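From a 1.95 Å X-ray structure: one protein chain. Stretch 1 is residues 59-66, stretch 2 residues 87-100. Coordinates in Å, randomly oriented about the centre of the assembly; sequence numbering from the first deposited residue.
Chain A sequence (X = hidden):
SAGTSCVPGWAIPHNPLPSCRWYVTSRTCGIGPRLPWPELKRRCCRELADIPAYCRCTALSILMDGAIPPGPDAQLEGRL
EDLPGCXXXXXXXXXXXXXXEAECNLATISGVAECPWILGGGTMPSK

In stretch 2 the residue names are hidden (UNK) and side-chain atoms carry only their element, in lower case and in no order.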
# COMPACT_ATOMS: atom_id res chain seq x y z
N ALA A 59 4.48 1.79 5.15
CA ALA A 59 3.34 0.92 4.96
C ALA A 59 3.23 0.66 3.44
O ALA A 59 3.14 -0.48 3.02
CB ALA A 59 2.14 1.60 5.45
N LEU A 60 3.26 1.73 2.64
CA LEU A 60 3.19 1.64 1.18
C LEU A 60 4.26 0.68 0.67
O LEU A 60 4.02 -0.24 -0.15
CB LEU A 60 3.47 3.00 0.56
CG LEU A 60 2.29 3.88 0.29
CD1 LEU A 60 2.58 4.91 -0.81
CD2 LEU A 60 1.15 2.98 -0.08
N SER A 61 5.47 0.90 1.15
CA SER A 61 6.56 0.04 0.75
C SER A 61 6.31 -1.44 1.13
O SER A 61 6.60 -2.37 0.38
CB SER A 61 7.82 0.56 1.38
OG SER A 61 8.91 -0.26 1.02
N ILE A 62 5.78 -1.69 2.31
CA ILE A 62 5.55 -3.07 2.68
C ILE A 62 4.51 -3.64 1.72
O ILE A 62 4.62 -4.74 1.24
CB ILE A 62 5.09 -3.12 4.13
CG1 ILE A 62 6.32 -2.87 5.01
CG2 ILE A 62 4.37 -4.47 4.43
CD1 ILE A 62 6.06 -2.75 6.50
N LEU A 63 3.50 -2.85 1.40
CA LEU A 63 2.50 -3.33 0.50
C LEU A 63 3.10 -3.58 -0.87
O LEU A 63 2.81 -4.61 -1.48
CB LEU A 63 1.33 -2.33 0.40
CG LEU A 63 0.31 -2.72 -0.68
CD1 LEU A 63 -0.59 -3.83 -0.07
CD2 LEU A 63 -0.52 -1.51 -1.20
N MET A 64 3.97 -2.70 -1.36
CA MET A 64 4.51 -2.92 -2.70
C MET A 64 5.45 -4.12 -2.77
O MET A 64 5.31 -5.05 -3.60
CB MET A 64 5.30 -1.71 -3.17
CG MET A 64 4.51 -0.48 -3.50
SD MET A 64 5.55 1.07 -3.54
CE MET A 64 6.74 0.68 -4.88
N ASP A 65 6.44 -4.12 -1.89
CA ASP A 65 7.45 -5.16 -1.91
C ASP A 65 7.53 -6.16 -0.77
O ASP A 65 8.31 -7.09 -0.83
CB ASP A 65 8.80 -4.47 -2.13
CG ASP A 65 8.69 -3.41 -3.22
OD1 ASP A 65 7.93 -3.66 -4.17
OD2 ASP A 65 9.32 -2.34 -3.12
N GLY A 66 6.71 -5.97 0.25
CA GLY A 66 6.69 -6.90 1.36
C GLY A 66 7.74 -6.65 2.43
O GLY A 66 8.68 -5.86 2.27
N UNK A 87 2.00 -8.17 -14.58
CA UNK A 87 3.25 -8.22 -13.83
C UNK A 87 3.32 -7.28 -12.63
O UNK A 87 2.84 -6.14 -12.66
c UNK A 87 3.59 -7.21 -15.97
c UNK A 87 4.32 -7.90 -14.88
c UNK A 87 2.20 -7.77 -15.98
N UNK A 88 3.97 -7.79 -11.59
CA UNK A 88 4.16 -7.06 -10.35
C UNK A 88 4.70 -5.65 -10.56
O UNK A 88 4.31 -4.73 -9.86
c UNK A 88 6.23 -7.20 -8.92
n UNK A 88 9.00 -5.77 -5.97
c UNK A 88 5.06 -7.88 -9.44
c UNK A 88 6.84 -8.00 -7.82
n UNK A 88 6.74 -6.12 -5.76
c UNK A 88 7.91 -6.40 -6.34
n UNK A 88 7.99 -7.28 -7.31
N UNK A 89 5.56 -5.48 -11.56
CA UNK A 89 6.13 -4.17 -11.88
C UNK A 89 5.07 -3.16 -12.30
O UNK A 89 5.21 -1.94 -12.08
o UNK A 89 7.12 -7.86 -13.39
c UNK A 89 7.18 -4.30 -13.00
o UNK A 89 8.85 -6.66 -12.78
c UNK A 89 7.71 -6.76 -13.31
c UNK A 89 7.03 -5.52 -13.88
N UNK A 90 4.02 -3.65 -12.92
CA UNK A 90 2.97 -2.74 -13.33
C UNK A 90 2.17 -2.22 -12.15
O UNK A 90 1.81 -1.05 -12.10
c UNK A 90 2.74 -4.25 -15.31
c UNK A 90 1.16 -2.33 -14.96
c UNK A 90 1.99 -3.41 -14.28
N UNK A 91 1.88 -3.09 -11.18
CA UNK A 91 1.09 -2.67 -10.03
C UNK A 91 1.87 -1.75 -9.08
O UNK A 91 1.31 -0.83 -8.50
c UNK A 91 0.22 -5.06 -10.20
c UNK A 91 0.60 -3.91 -9.30
c UNK A 91 0.07 -6.32 -9.40
n UNK A 91 0.55 -7.44 -9.92
o UNK A 91 -0.47 -6.29 -8.30
N UNK A 92 3.17 -2.01 -8.96
CA UNK A 92 4.09 -1.22 -8.13
C UNK A 92 4.08 0.27 -8.48
O UNK A 92 3.97 1.16 -7.61
c UNK A 92 6.03 -2.68 -7.35
c UNK A 92 8.95 -1.23 -6.38
c UNK A 92 5.51 -1.71 -8.35
c UNK A 92 7.52 -2.87 -7.56
n UNK A 92 8.33 -2.40 -6.44
n UNK A 92 9.70 -0.93 -5.36
n UNK A 92 8.86 -0.37 -7.37
N UNK A 93 4.26 0.54 -9.76
CA UNK A 93 4.26 1.91 -10.22
C UNK A 93 3.03 2.64 -9.72
O UNK A 93 3.12 3.72 -9.15
N UNK A 94 1.86 2.05 -9.88
CA UNK A 94 0.68 2.74 -9.44
C UNK A 94 0.53 2.81 -7.93
O UNK A 94 -0.03 3.78 -7.41
c UNK A 94 -3.29 4.55 -9.15
c UNK A 94 -4.12 3.77 -8.33
c UNK A 94 -3.82 2.44 -8.09
c UNK A 94 -2.15 3.99 -9.71
c UNK A 94 -2.68 1.88 -8.65
c UNK A 94 -0.56 2.08 -10.01
c UNK A 94 -1.83 2.65 -9.46
N UNK A 95 1.00 1.79 -7.22
CA UNK A 95 0.88 1.77 -5.76
C UNK A 95 1.70 2.88 -5.12
O UNK A 95 1.34 3.41 -4.08
c UNK A 95 1.34 0.43 -5.20
N UNK A 96 2.81 3.23 -5.75
CA UNK A 96 3.66 4.26 -5.18
C UNK A 96 3.01 5.66 -5.15
O UNK A 96 3.46 6.52 -4.40
c UNK A 96 4.98 4.28 -5.93
N UNK A 97 1.93 5.86 -5.92
CA UNK A 97 1.24 7.17 -5.99
C UNK A 97 0.11 7.34 -5.02
O UNK A 97 -0.54 8.38 -4.97
o UNK A 97 -0.71 6.93 -7.47
c UNK A 97 1.44 6.79 -8.50
c UNK A 97 0.63 7.45 -7.41
N UNK A 98 -0.14 6.33 -4.22
CA UNK A 98 -1.28 6.44 -3.35
C UNK A 98 -1.30 7.66 -2.45
O UNK A 98 -2.36 8.28 -2.32
c UNK A 98 -2.90 4.42 -4.54
c UNK A 98 -2.41 4.09 -3.13
c UNK A 98 -1.70 2.77 -3.12
c UNK A 98 -1.44 5.14 -2.55
N UNK A 99 -0.17 8.03 -1.82
CA UNK A 99 -0.18 9.21 -0.93
C UNK A 99 -0.43 10.55 -1.63
O UNK A 99 -0.88 11.53 -1.03
c UNK A 99 1.43 8.17 0.67
c UNK A 99 2.31 9.66 -1.11
c UNK A 99 1.16 9.39 -0.15
N UNK A 100 -0.09 10.58 -2.91
CA UNK A 100 -0.22 11.76 -3.73
C UNK A 100 -1.56 12.41 -3.66
O UNK A 100 -2.56 11.73 -3.44
c UNK A 100 0.08 12.61 -6.02
c UNK A 100 0.03 11.39 -5.13
o UNK A 100 1.27 10.72 -5.16

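Position 87 has three side-chain carbons closing a ring onto the backbone nitrogen, which is proline; at the N-cap position it needs no amide hydrogen to offer, and it lies out of reach of stretch 1. At 88, three carbons and a nitrogen lead to a carbon bearing two more nitrogens, a guanidinium whose end meets Met 64 and Asp 65. This is Arg 88: Arg 88 NH1 donates to Met 64 O at 2.8 Å, and Arg 88 NH2 forms a salt bridge with Asp 65 OD1 at 3.0 Å. The long chain suits a position whose CB points sideways.

Position 89 carries three carbons, the third with two oxygens, remote from stretch 1: glutamate, its charged carboxylate at home in solvent. Position 90, one carbon bearing two others, likewise out of reach, is valine; nothing here demands that type. Position 91 has three carbons ending in one oxygen and one nitrogen, hence glutamine; it is buried, and its NE2 is hydrogen-bonded to a residue flanking one of the two stretches.

Position 92 repeats the guanidinium pattern, one helical turn after Arg 88, and its nitrogens reach the Asp 65 carboxylate: Arg 92. Arg 92 NE donates to Asp 65 OD1 (2.6 Å) and Arg 92 NH2 to Asp 65 OD2 (2.7 Å), so that both carboxylate oxygens are engaged, while Met 64 CE lies over one face of the group, 3.3 Å from Arg 92 CZ.

Position 93 has no side-chain atoms and is glycine, although there is room for a CB, which would point away; nothing here demands it. Position 94, a carbon and a six-carbon ring beyond reach of stretch 1, is phenylalanine, an apolar ring suited to burial. At 95 a single carbon, pointing toward stretch 1, packs 3.7 Å from Met 64 CG: this is Ala 95, whose lone methyl fits there. At 96 another single carbon lies 4.0 Å from Met 64 SD, again alanine.

Position 97 has one carbon bearing an oxygen and a carbon: threonine. Its CA-to-CB bond points away, and Thr 97 OG1 donates a hydrogen bond to Phe 94 O, three residues back. At 98 four carbons, forked at the second, reach Leu 60 CD2, making an apolar contact: leucine, with Leu 98 CD2 4.2 Å from Leu 60 CD2. At 99 a carbon bearing two carbons meets Leu 60 CD1: valine, with Val 99 CG1 3.8 Å from Leu 60 CD1. At 100 one carbon bears an oxygen and a carbon, out of reach of stretch 1: threonine, whose OG1 makes a weak hydrogen bond to Thr 97 O.

The two helices run nearly antiparallel, at 167°, and their axes approach to 9.8 Å at their closest. Leu 60 and Met 64, one turn apart, supply the apolar contact, and Asp 65 gathers both arginines at the C-terminal end of its helix, joining charge pairing to hydrophobic packing.

Stretch 2 87-100: PREVQRGFAATLVT
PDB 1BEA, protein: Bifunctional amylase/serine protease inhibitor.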